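Local coordinates for Ac-ASP-7 (Ancylostoma caninum, PDB 3S6S), which is a secreted hookworm protein of the SCP/TAPS (pathogenesis-related) family whose function is unknown, though a part in host-parasite interactions is suspected, at residues Glu20-Phe25 with Phe117-Arg122; Thr24-Leu29 with Trp136-Asp141. All blocks are in the same frame, centred on the assembly; numbering follows the deposited sequence.

Interaction 1: residues Glu20-Phe25 with Phe117-Arg122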
# COMPACT_ATOMS: atom_id res chain seq x y z
N GLU A 20 1.83 -9.36 -5.98
CA GLU A 20 0.59 -9.02 -6.65
C GLU A 20 -0.59 -9.09 -5.71
O GLU A 20 -1.47 -8.24 -5.74
CB GLU A 20 0.40 -9.92 -7.86
CG GLU A 20 1.49 -9.69 -8.88
CD GLU A 20 1.07 -10.03 -10.28
OE1 GLU A 20 0.07 -10.77 -10.43
OE2 GLU A 20 1.74 -9.56 -11.23
N ALA A 21 -0.58 -10.10 -4.86
CA ALA A 21 -1.64 -10.28 -3.87
C ALA A 21 -1.70 -9.06 -2.94
O ALA A 21 -2.77 -8.54 -2.63
CB ALA A 21 -1.41 -11.57 -3.07
N ILE A 22 -0.53 -8.59 -2.52
CA ILE A 22 -0.44 -7.45 -1.61
C ILE A 22 -0.80 -6.12 -2.30
O ILE A 22 -1.53 -5.28 -1.75
CB ILE A 22 0.96 -7.37 -0.97
CG1 ILE A 22 1.21 -8.66 -0.17
CG2 ILE A 22 1.10 -6.11 -0.11
CD1 ILE A 22 2.64 -8.81 0.36
N ASP A 23 -0.30 -5.97 -3.52
CA ASP A 23 -0.58 -4.81 -4.33
C ASP A 23 -2.06 -4.73 -4.69
O ASP A 23 -2.65 -3.65 -4.67
CB ASP A 23 0.27 -4.83 -5.59
CG ASP A 23 -0.09 -3.72 -6.54
OD1 ASP A 23 -0.96 -3.94 -7.41
OD2 ASP A 23 0.48 -2.63 -6.39
N THR A 24 -2.66 -5.88 -5.00
CA THR A 24 -4.08 -5.89 -5.35
C THR A 24 -4.96 -5.60 -4.13
O THR A 24 -5.94 -4.86 -4.22
CB THR A 24 -4.50 -7.23 -6.01
OG1 THR A 24 -3.84 -7.36 -7.28
CG2 THR A 24 -6.00 -7.24 -6.23
N PHE A 25 -4.58 -6.17 -2.99
CA PHE A 25 -5.26 -5.86 -1.75
C PHE A 25 -5.23 -4.36 -1.46
O PHE A 25 -6.25 -3.76 -1.14
CB PHE A 25 -4.62 -6.62 -0.59
CG PHE A 25 -5.14 -6.21 0.76
CD1 PHE A 25 -4.58 -5.12 1.43
CD2 PHE A 25 -6.18 -6.91 1.37
CE1 PHE A 25 -5.05 -4.74 2.67
CE2 PHE A 25 -6.67 -6.54 2.60
CZ PHE A 25 -6.10 -5.45 3.27
N PHE A 117 4.76 2.37 -2.35
CA PHE A 117 5.07 1.46 -1.28
C PHE A 117 5.79 0.24 -1.83
O PHE A 117 5.79 0.01 -3.03
CB PHE A 117 3.80 1.02 -0.54
CG PHE A 117 3.01 -0.07 -1.25
CD1 PHE A 117 2.71 0.01 -2.61
CD2 PHE A 117 2.55 -1.18 -0.56
CE1 PHE A 117 1.97 -0.98 -3.25
CE2 PHE A 117 1.81 -2.18 -1.19
CZ PHE A 117 1.52 -2.08 -2.54
N GLY A 118 6.38 -0.54 -0.93
CA GLY A 118 6.94 -1.83 -1.25
C GLY A 118 6.90 -2.70 -0.00
O GLY A 118 6.86 -2.19 1.12
N CYS A 119 6.90 -4.03 -0.20
CA CYS A 119 6.82 -4.94 0.94
C CYS A 119 7.84 -6.06 0.84
O CYS A 119 8.32 -6.39 -0.24
CB CYS A 119 5.41 -5.54 1.05
SG CYS A 119 4.09 -4.33 0.84
N SER A 120 8.16 -6.64 1.98
CA SER A 120 9.04 -7.79 1.99
C SER A 120 8.57 -8.69 3.10
O SER A 120 7.91 -8.25 4.04
CB SER A 120 10.48 -7.36 2.21
OG SER A 120 11.33 -8.49 2.23
N GLY A 121 8.90 -9.97 3.00
CA GLY A 121 8.52 -10.93 4.03
C GLY A 121 9.62 -11.93 4.33
O GLY A 121 10.59 -12.04 3.58
N ARG A 122 9.48 -12.66 5.42
CA ARG A 122 10.38 -13.77 5.66
C ARG A 122 9.65 -14.95 6.28
O ARG A 122 8.68 -14.77 7.02
CB ARG A 122 11.56 -13.34 6.53
CG ARG A 122 11.18 -12.82 7.89
CD ARG A 122 11.94 -13.57 8.97
NE ARG A 122 12.55 -12.67 9.94
CZ ARG A 122 11.90 -12.13 10.96
NH1 ARG A 122 12.54 -11.33 11.80
NH2 ARG A 122 10.61 -12.39 11.13

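Interaction 2: residues Thr24-Leu29 with Trp136-Asp141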
# COMPACT_ATOMS: atom_id res chain seq x y z
N THR A 24 -2.66 -5.88 -5.00
CA THR A 24 -4.08 -5.89 -5.35
C THR A 24 -4.96 -5.60 -4.13
O THR A 24 -5.94 -4.86 -4.22
CB THR A 24 -4.50 -7.23 -6.01
OG1 THR A 24 -3.84 -7.36 -7.28
CG2 THR A 24 -6.00 -7.24 -6.23
N PHE A 25 -4.58 -6.17 -2.99
CA PHE A 25 -5.26 -5.86 -1.75
C PHE A 25 -5.23 -4.36 -1.46
O PHE A 25 -6.25 -3.76 -1.14
CB PHE A 25 -4.62 -6.62 -0.59
CG PHE A 25 -5.14 -6.21 0.76
CD1 PHE A 25 -4.58 -5.12 1.43
CD2 PHE A 25 -6.18 -6.91 1.37
CE1 PHE A 25 -5.05 -4.74 2.67
CE2 PHE A 25 -6.67 -6.54 2.60
CZ PHE A 25 -6.10 -5.45 3.27
N HIS A 26 -4.06 -3.76 -1.57
CA HIS A 26 -3.94 -2.32 -1.35
C HIS A 26 -4.75 -1.51 -2.35
O HIS A 26 -5.61 -0.72 -1.97
CB HIS A 26 -2.48 -1.87 -1.41
CG HIS A 26 -1.74 -2.09 -0.13
ND1 HIS A 26 -1.25 -3.32 0.24
CD2 HIS A 26 -1.40 -1.23 0.86
CE1 HIS A 26 -0.63 -3.21 1.40
NE2 HIS A 26 -0.71 -1.96 1.80
N ASN A 27 -4.46 -1.68 -3.64
CA ASN A 27 -5.06 -0.78 -4.63
C ASN A 27 -6.51 -1.07 -4.93
O ASN A 27 -7.30 -0.15 -5.21
CB ASN A 27 -4.19 -0.66 -5.88
CG ASN A 27 -2.96 0.21 -5.64
OD1 ASN A 27 -3.08 1.36 -5.17
ND2 ASN A 27 -1.78 -0.35 -5.91
N GLY A 28 -6.88 -2.35 -4.82
CA GLY A 28 -8.28 -2.73 -4.87
C GLY A 28 -9.11 -2.00 -3.82
O GLY A 28 -10.18 -1.47 -4.12
N LEU A 29 -8.61 -1.95 -2.59
CA LEU A 29 -9.37 -1.30 -1.54
C LEU A 29 -9.44 0.18 -1.86
O LEU A 29 -10.49 0.80 -1.81
CB LEU A 29 -8.70 -1.50 -0.19
CG LEU A 29 -9.61 -1.67 1.04
CD1 LEU A 29 -8.86 -1.24 2.27
CD2 LEU A 29 -10.91 -0.89 0.91
N TRP A 136 5.51 -10.09 7.28
CA TRP A 136 5.61 -9.08 6.22
C TRP A 136 5.71 -7.67 6.81
O TRP A 136 5.05 -7.34 7.80
CB TRP A 136 4.39 -9.15 5.30
CG TRP A 136 4.34 -10.41 4.49
CD1 TRP A 136 3.78 -11.61 4.86
CD2 TRP A 136 4.88 -10.60 3.18
NE1 TRP A 136 3.94 -12.53 3.85
CE2 TRP A 136 4.62 -11.94 2.81
CE3 TRP A 136 5.58 -9.78 2.28
CZ2 TRP A 136 5.01 -12.47 1.58
CZ3 TRP A 136 5.97 -10.32 1.06
CH2 TRP A 136 5.69 -11.65 0.73
N VAL A 137 6.56 -6.82 6.22
CA VAL A 137 6.35 -5.40 6.41
C VAL A 137 6.14 -4.70 5.09
O VAL A 137 6.70 -5.08 4.06
CB VAL A 137 7.40 -4.65 7.34
CG1 VAL A 137 8.25 -5.62 8.15
CG2 VAL A 137 8.25 -3.65 6.58
N CYS A 138 5.28 -3.68 5.12
CA CYS A 138 5.17 -2.72 4.04
C CYS A 138 5.64 -1.35 4.50
O CYS A 138 5.43 -0.92 5.66
CB CYS A 138 3.76 -2.65 3.48
SG CYS A 138 3.24 -4.18 2.70
N VAL A 139 6.29 -0.68 3.57
CA VAL A 139 6.85 0.63 3.75
C VAL A 139 6.21 1.55 2.72
O VAL A 139 6.08 1.20 1.53
CB VAL A 139 8.40 0.59 3.59
CG1 VAL A 139 8.93 1.95 3.19
CG2 VAL A 139 9.07 0.06 4.87
N TYR A 140 5.79 2.72 3.19
CA TYR A 140 5.05 3.67 2.38
C TYR A 140 5.80 4.98 2.34
O TYR A 140 6.49 5.33 3.29
CB TYR A 140 3.67 3.87 2.97
CG TYR A 140 2.93 2.58 3.19
CD1 TYR A 140 3.30 1.73 4.23
CD2 TYR A 140 1.87 2.20 2.38
CE1 TYR A 140 2.64 0.55 4.44
CE2 TYR A 140 1.19 1.01 2.60
CZ TYR A 140 1.59 0.20 3.63
OH TYR A 140 0.95 -0.98 3.87
N ASP A 141 5.68 5.71 1.24
CA ASP A 141 6.41 6.96 1.12
C ASP A 141 5.78 8.02 2.01
O ASP A 141 6.45 8.94 2.45
CB ASP A 141 6.51 7.42 -0.34
CG ASP A 141 5.18 7.86 -0.94
OD1 ASP A 141 5.22 8.62 -1.93
OD2 ASP A 141 4.10 7.47 -0.45

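Interaction 1: residues Glu20-Phe25 with Phe117-Arg122
Ile22 and Asp23 of helix 16-34 meet Phe117 and Cys119 of strand 116-123 in the alpha-beta-alpha sandwich of the SCP/TAPS domain. The short helix and strand segments run at 139° to each other, their axes 9.6 Å apart at the closest, and the gap is bridged mainly by side chains. Phe117 stands up from the strand and offers the rim of its ring to the helix. With its CG set between the backbone N and the carbonyl carbon (chi1 79°), the ring points at the helix and presents its edge to Ile22 and Asp23. Asp23 crosses it at about a right angle, carboxylate and ring planes 27° apart, and OD2 lies at the rim 3.8 Å from CE1 of Phe117. A negatively charged oxygen beside ring hydrogens would probably be mildly favourable; the same oxygen also takes a weak hydrogen bond from Asn27. CZ of Phe117 meets the backbone as well, 3.9 Å from CA of Asp23. Ile22 uses its CG2 branch, which touches the Phe117 rim near the ring plane at CE2. Helix 88-99 packs on Ile22 too, through Leu92. CG2 of Ile22 also rests 3.6 Å from SG of Cys119, the sulfur bonded to Cys138.

Interaction 2: residues Thr24-Leu29 with Trp136-Asp141
His26, Tyr140 and Cys138 account for all the surface buried here, and His26 gives up the largest share. Its CG lies beside the backbone N (chi1 -82°), which carries the imidazole from helix 16-34 towards strand 133-140, while the phenol of Tyr140 comes the other way, and the two rings meet rim to rim with planes 42° apart and centroids 5.7 Å from each other. NE2 of His26 and OH of Tyr140 are joined by a hydrogen bond of 2.8 Å, fairly straight at 158°, in which either may be the donor. The hydroxyl lies in the plane of the imidazole, at its edge. Tyr140 OH is hydrogen-bonded to Thr78 of the adjacent strand as well, so two partners grip this buried oxygen. On the helix side, ND1 of His26 bonds to the carbonyl oxygen of Ile22, one turn back; with both nitrogens engaged, the rotation of the imidazole is fixed. Cys138 adds a sulfur contact: SG stands obliquely to the imidazole, 4.2 Å from CE1 of His26. Polar aromatic side chains thus tie helix to strand inside the alpha-beta-alpha sandwich of the SCP/TAPS fold.

In the fold
Both contacts are buried and lie on the same face of the central sheet, their centres about 6 Å apart. Helix 16-34 serves each in turn: interaction 1 uses its earlier residues against strand 116-123, interaction 2 the following turn against the antiparallel neighbour, strand 133-140. The Cys119-Cys138 disulfide joins the two strands and puts one sulfur into each contact, while the backbone pairing of Gly118 with Val139 continues the sheet between them. Their chemistry differs. Interaction 1 is chiefly apolar, with no hydrogen bond across its segments; interaction 2, nearer the centre of the chain, buries less surface but includes a polar bond. Phe117 and His26 also meet ring to ring, linking the two sites directly.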